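PDB 3O74: fructose transport system repressor FruR from Pseudomonas putida, which probably binds specific DNA sites as a LacI-family transcriptional regulator, switching metabolic genes in response to its preferred effector, fructose 1-phosphate. Local coordinates for residues I101-D104 / R105-S108; R163-G166 / Q167-M170; T187-V190 / L191-V195. All coordinates share one frame; numbering follows the deposited sequence.

Interaction 1: I101-D104 / R105-S108; sequences ISDD and RDAS
Asp103 O takes the amide of Ala107 at 3.2 Å and Asp104 O that of Ser108 at 2.8 Å, two successive i to i+4 bonds that open helix 104-116 soon after strand 98-102. Just ahead of them Asp103 forms an inverse gamma turn, with a weak bond from Asp104 N back to Ser102 O. Asp103 holds the N-cap position. Its CG lies anti to its own N (chi1 -175°), which carries the carboxylate forward over the first turn until OD2 stands 3.7 Å from Asp106 CB. A water ties the cap together: it donates to Asp103 OD1 at 3.2 Å and accepts from Arg105 N at 3.1 Å, so one of the first amides of the helix is met through solvent. This strand-to-helix step belongs to the LacI-type sugar-binding fold, where strand 98-102 pairs with strand 257-266. Asp106 is turned by the same first torsion, and the two carboxylates sit with their planes 27° apart and Asp103 OD2 4.4 Å from Asp106 OD2. That acidic pair is probably eased by the helix N terminus and by Arg109, which makes a salt bridge with Asp106. Asp104, by contrast, is buried and directs its carboxylate away from the turn, OD1 to Arg263 and OD2 to Arg138. Ala107 CB lies 3.5 Å from both Asp103 O and Asp104 O.

Interaction 2: R163-G166 / Q167-M170; sequences RECG and QRLM
Glu164 and Arg168, one helical turn apart, lean toward each other on the outer side of helix 163-177. The glutamate runs out extended, while the arginine folds back at chi3 (-44°), bringing its guanidinium alongside the preceding turn; OE1 of Glu164 then meets NH2 of Arg168 at 3.2 Å in a salt bridge. Only OE1 and NH2 come together, and the carboxylate and guanidinium planes stand 76° apart, unlike the flat two-pronged pairing. Glu164 O lies over one face of the guanidinium, displaced toward its rim, and Arg168 NH1 comes within 3.7 Å of Cys165 CA. Arg168 NH1 also forms a salt bridge with Glu159, leaving the cation shared between two acids. On the buried flank Cys165 SG faces Leu169 CD1 at 4.0 Å, and Leu169 CG presses against Cys165 O at 3.2 Å. Beneath them run four backbone bonds, from Arg163 O to Gln167 N through Gly166 O to Met170 N, the last at 3.0 Å; Met170, a selenomethionine, packs on Thr198 and Leu199 of helix 189-201. The pattern is that of an amphipathic alpha-helix with an i to i+4 Glu-Arg pair outside and apolar residues laid on the sheet, here against Ile126 of strand 122-128.

Interaction 3: T187-V190 / L191-V195; sequences TSYV and LLQGV
Tyr189 and Val190 meet the next turn of helix 189-201 chiefly through van der Waals contacts. Tyr189 has CG anti to the backbone N (chi1 180°) and beside the carbonyl carbon, which lays the ring along the following turn, near Leu192 and Gln193. Leu192 CD2 is 4.0 Å from Tyr189 CD1, and Gln193 CG is 3.7 Å from Tyr189 CE2. Tyrosine and glutamine side chains cross at about a right angle, their ring and amide planes 34° apart. Val190 CG2 packs beside the Gln193 side chain. Leu191 reaches back past the helix start, where Leu191 CD1 touches Thr187 OG1 at 3.7 Å and Ser188 CB at 4.1 Å. Backbone hydrogen bonds form the second group. Ser188, at the N-cap position, offers its carbonyl O to Leu192 N at 3.2 Å and more weakly to Leu191 N; Gln193 N is likewise shared, bonding to Tyr189 O at 3.0 Å and weakly to Val190 O. Two polar atoms have partners beyond the turn: Ser188 OG bonds to a glycerol, probably from the crystallisation liquor, and the backbone carbonyl of Gln193 accepts from Gln218 of the second subunit, on whose Leu219 Tyr189 also packs. The i to i+4 bonds thus carry the turn, the weaker i to i+3 bonds at Ser188 O and Gln193 N merely supplementing them, and the contact with the second subunit is mixed, apolar at Tyr189 and polar at the Gln193 carbonyl.

In the fold
Along the chain the three contacts come in series, none enclosing or crossing another, and each closes just one helical turn. Interaction 1 marks the passage from strand 98-102 into helix 104-116. Interaction 2 follows at the beginning of helix 163-177, after strand 152-158, and interaction 3 opens helix 189-201 within the beta-alpha-beta unit formed with strands 183-186 and 210-214. Interactions 2 and 3 pack directly, Arg163 N lying 3.5 Å from Val190 CG2 and Gly166 N 3.7 Å from Leu191 CD2, which joins the two helices. Interaction 1 stays about 6 Å from interaction 3 at the nearest atoms, yet Arg138 reaches both, through Asp104 and, weakly, Thr187 O.

Interaction 1: I101-D104 / R105-S108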
# COMPACT_ATOMS: atom_id res chain seq x y z
N ILE B 101 0.15 17.40 -9.63
CA ILE B 101 -0.57 16.28 -10.22
C ILE B 101 0.23 15.62 -11.34
O ILE B 101 1.29 16.11 -11.72
CB ILE B 101 -1.94 16.71 -10.77
CG1 ILE B 101 -1.78 17.60 -12.01
CG2 ILE B 101 -2.75 17.45 -9.71
CD1 ILE B 101 -3.11 18.00 -12.64
N SER B 102 -0.28 14.51 -11.85
CA SER B 102 0.30 13.88 -13.03
C SER B 102 -0.39 14.38 -14.29
O SER B 102 -1.55 14.79 -14.25
CB SER B 102 0.21 12.36 -12.93
OG SER B 102 1.05 11.87 -11.89
N ASP B 103 0.34 14.38 -15.40
CA ASP B 103 -0.22 14.83 -16.68
C ASP B 103 -1.12 13.74 -17.26
O ASP B 103 -0.75 13.07 -18.23
CB ASP B 103 0.90 15.18 -17.66
CG ASP B 103 0.39 15.77 -18.95
OD1 ASP B 103 -0.84 15.93 -19.10
OD2 ASP B 103 1.22 16.08 -19.83
N ASP B 104 -2.30 13.58 -16.67
CA ASP B 104 -3.16 12.43 -16.93
C ASP B 104 -3.78 12.38 -18.32
O ASP B 104 -3.89 11.31 -18.92
CB ASP B 104 -4.26 12.34 -15.87
CG ASP B 104 -3.74 11.88 -14.53
OD1 ASP B 104 -2.61 11.34 -14.48
OD2 ASP B 104 -4.45 12.07 -13.52
N ARG B 105 -4.20 13.53 -18.83
CA ARG B 105 -4.88 13.55 -20.12
C ARG B 105 -3.97 13.02 -21.22
O ARG B 105 -4.37 12.17 -22.01
CB ARG B 105 -5.35 14.97 -20.45
CG ARG B 105 -6.16 15.05 -21.73
CD ARG B 105 -6.71 16.45 -21.96
NE ARG B 105 -8.16 16.46 -22.01
CZ ARG B 105 -8.87 16.30 -23.12
NH1 ARG B 105 -8.25 16.13 -24.29
NH2 ARG B 105 -10.20 16.31 -23.06
N ASP B 106 -2.74 13.53 -21.27
CA ASP B 106 -1.78 13.09 -22.27
C ASP B 106 -1.36 11.64 -22.06
O ASP B 106 -1.10 10.91 -23.01
CB ASP B 106 -0.54 13.99 -22.27
CG ASP B 106 0.43 13.65 -23.39
OD1 ASP B 106 0.07 13.85 -24.57
OD2 ASP B 106 1.55 13.18 -23.09
N ALA B 107 -1.29 11.23 -20.79
CA ALA B 107 -0.93 9.85 -20.46
C ALA B 107 -2.00 8.91 -21.00
O ALA B 107 -1.70 7.84 -21.53
CB ALA B 107 -0.78 9.69 -18.97
N SER B 108 -3.25 9.33 -20.85
CA SER B 108 -4.40 8.54 -21.29
C SER B 108 -4.46 8.46 -22.81
O SER B 108 -4.82 7.43 -23.38
CB SER B 108 -5.68 9.15 -20.74
OG SER B 108 -6.78 8.31 -21.00
O HOH W 1 -3.76 16.45 -17.92

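Interaction 2: R163-G166 / Q167-M170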
# COMPACT_ATOMS: atom_id res chain seq x y z
N ARG B 163 -11.62 -2.62 -6.32
CA ARG B 163 -11.53 -3.89 -7.02
C ARG B 163 -12.92 -4.38 -7.43
O ARG B 163 -13.13 -4.75 -8.58
CB ARG B 163 -10.85 -4.91 -6.12
CG ARG B 163 -10.61 -6.26 -6.74
CD ARG B 163 -9.64 -7.04 -5.87
NE ARG B 163 -9.62 -8.46 -6.21
CZ ARG B 163 -8.82 -9.35 -5.62
NH1 ARG B 163 -7.99 -8.95 -4.67
NH2 ARG B 163 -8.86 -10.62 -5.99
N GLU B 164 -13.85 -4.38 -6.49
CA GLU B 164 -15.20 -4.87 -6.76
C GLU B 164 -15.93 -4.03 -7.81
O GLU B 164 -16.74 -4.55 -8.58
CB GLU B 164 -16.03 -4.96 -5.48
CG GLU B 164 -17.46 -5.45 -5.71
CD GLU B 164 -18.21 -5.74 -4.42
OE1 GLU B 164 -19.36 -5.26 -4.28
OE2 GLU B 164 -17.66 -6.45 -3.56
N CYS B 165 -15.65 -2.73 -7.84
CA CYS B 165 -16.25 -1.87 -8.86
C CYS B 165 -15.73 -2.24 -10.24
O CYS B 165 -16.49 -2.32 -11.20
CB CYS B 165 -15.94 -0.40 -8.56
SG CYS B 165 -16.83 0.78 -9.60
N GLY B 166 -14.43 -2.48 -10.33
CA GLY B 166 -13.82 -2.92 -11.58
C GLY B 166 -14.39 -4.24 -12.04
O GLY B 166 -14.65 -4.44 -13.23
N GLN B 167 -14.59 -5.15 -11.10
CA GLN B 167 -15.18 -6.45 -11.42
C GLN B 167 -16.61 -6.28 -11.94
O GLN B 167 -16.99 -6.90 -12.93
CB GLN B 167 -15.17 -7.35 -10.18
CG GLN B 167 -15.71 -8.75 -10.40
CD GLN B 167 -15.71 -9.57 -9.11
OE1 GLN B 167 -15.82 -9.02 -8.02
NE2 GLN B 167 -15.60 -10.89 -9.24
N ARG B 168 -17.39 -5.43 -11.28
CA ARG B 168 -18.78 -5.20 -11.69
C ARG B 168 -18.86 -4.59 -13.09
O ARG B 168 -19.69 -5.00 -13.90
CB ARG B 168 -19.50 -4.30 -10.69
CG ARG B 168 -20.92 -3.92 -11.10
CD ARG B 168 -21.56 -2.99 -10.08
NE ARG B 168 -21.30 -3.44 -8.72
CZ ARG B 168 -20.51 -2.80 -7.86
NH1 ARG B 168 -19.92 -1.67 -8.21
NH2 ARG B 168 -20.33 -3.29 -6.63
N LEU B 169 -18.02 -3.59 -13.35
CA LEU B 169 -18.02 -2.91 -14.64
C LEU B 169 -17.56 -3.81 -15.78
O LEU B 169 -18.09 -3.74 -16.89
CB LEU B 169 -17.16 -1.64 -14.58
CG LEU B 169 -17.65 -0.56 -13.61
CD1 LEU B 169 -16.70 0.63 -13.61
CD2 LEU B 169 -19.06 -0.13 -13.95
N MSE B 170 -16.56 -4.65 -15.52
CA MSE B 170 -16.09 -5.58 -16.53
C MSE B 170 -17.21 -6.55 -16.92
O MSE B 170 -17.39 -6.85 -18.09
CB MSE B 170 -14.87 -6.36 -16.05
CG MSE B 170 -14.20 -7.20 -17.14
SE MSE B 170 -13.61 -6.09 -18.63
CE MSE B 170 -12.85 -7.47 -19.77

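Interaction 3: T187-V190 / L191-V195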
# COMPACT_ATOMS: atom_id res chain seq x y z
N THR B 187 -8.64 3.29 -15.80
CA THR B 187 -8.09 4.56 -15.33
C THR B 187 -7.36 4.42 -14.00
O THR B 187 -6.84 5.40 -13.46
CB THR B 187 -9.18 5.62 -15.20
OG1 THR B 187 -10.11 5.23 -14.18
CG2 THR B 187 -9.90 5.81 -16.54
N SER B 188 -7.33 3.21 -13.46
CA SER B 188 -6.71 2.96 -12.17
C SER B 188 -6.36 1.49 -12.01
O SER B 188 -7.15 0.61 -12.39
CB SER B 188 -7.63 3.40 -11.04
OG SER B 188 -7.09 3.05 -9.78
N TYR B 189 -5.20 1.21 -11.44
CA TYR B 189 -4.76 -0.17 -11.27
C TYR B 189 -5.74 -0.99 -10.44
O TYR B 189 -5.93 -2.18 -10.70
CB TYR B 189 -3.36 -0.26 -10.66
CG TYR B 189 -2.93 -1.69 -10.48
CD1 TYR B 189 -2.55 -2.45 -11.58
CD2 TYR B 189 -2.93 -2.29 -9.23
CE1 TYR B 189 -2.18 -3.78 -11.43
CE2 TYR B 189 -2.56 -3.62 -9.07
CZ TYR B 189 -2.18 -4.35 -10.18
OH TYR B 189 -1.80 -5.67 -10.04
N VAL B 190 -6.35 -0.37 -9.43
CA VAL B 190 -7.28 -1.11 -8.58
C VAL B 190 -8.50 -1.58 -9.38
O VAL B 190 -9.06 -2.63 -9.10
CB VAL B 190 -7.74 -0.30 -7.34
CG1 VAL B 190 -8.63 0.85 -7.74
CG2 VAL B 190 -8.46 -1.20 -6.36
N LEU B 191 -8.90 -0.78 -10.37
CA LEU B 191 -9.99 -1.18 -11.25
C LEU B 191 -9.56 -2.35 -12.11
O LEU B 191 -10.34 -3.26 -12.37
CB LEU B 191 -10.45 -0.01 -12.13
CG LEU B 191 -11.17 1.13 -11.40
CD1 LEU B 191 -11.39 2.32 -12.33
CD2 LEU B 191 -12.48 0.65 -10.81
N LEU B 192 -8.31 -2.33 -12.57
CA LEU B 192 -7.77 -3.45 -13.35
C LEU B 192 -7.82 -4.75 -12.55
O LEU B 192 -8.02 -5.83 -13.11
CB LEU B 192 -6.33 -3.16 -13.77
CG LEU B 192 -5.69 -4.24 -14.66
CD1 LEU B 192 -6.44 -4.38 -15.98
CD2 LEU B 192 -4.21 -3.95 -14.91
N GLN B 193 -7.62 -4.65 -11.24
CA GLN B 193 -7.66 -5.83 -10.38
C GLN B 193 -9.01 -6.52 -10.45
O GLN B 193 -9.09 -7.75 -10.45
CB GLN B 193 -7.35 -5.45 -8.94
CG GLN B 193 -5.93 -4.99 -8.70
CD GLN B 193 -5.66 -4.76 -7.23
OE1 GLN B 193 -5.78 -5.67 -6.41
NE2 GLN B 193 -5.31 -3.53 -6.87
N GLY B 194 -10.07 -5.72 -10.49
CA GLY B 194 -11.41 -6.25 -10.61
C GLY B 194 -11.61 -6.89 -11.97
O GLY B 194 -12.26 -7.92 -12.10
N VAL B 195 -11.03 -6.25 -12.99
CA VAL B 195 -11.06 -6.80 -14.34
C VAL B 195 -10.44 -8.19 -14.34
O VAL B 195 -10.99 -9.12 -14.93
CB VAL B 195 -10.32 -5.88 -15.33
CG1 VAL B 195 -10.01 -6.63 -16.61
CG2 VAL B 195 -11.13 -4.61 -15.61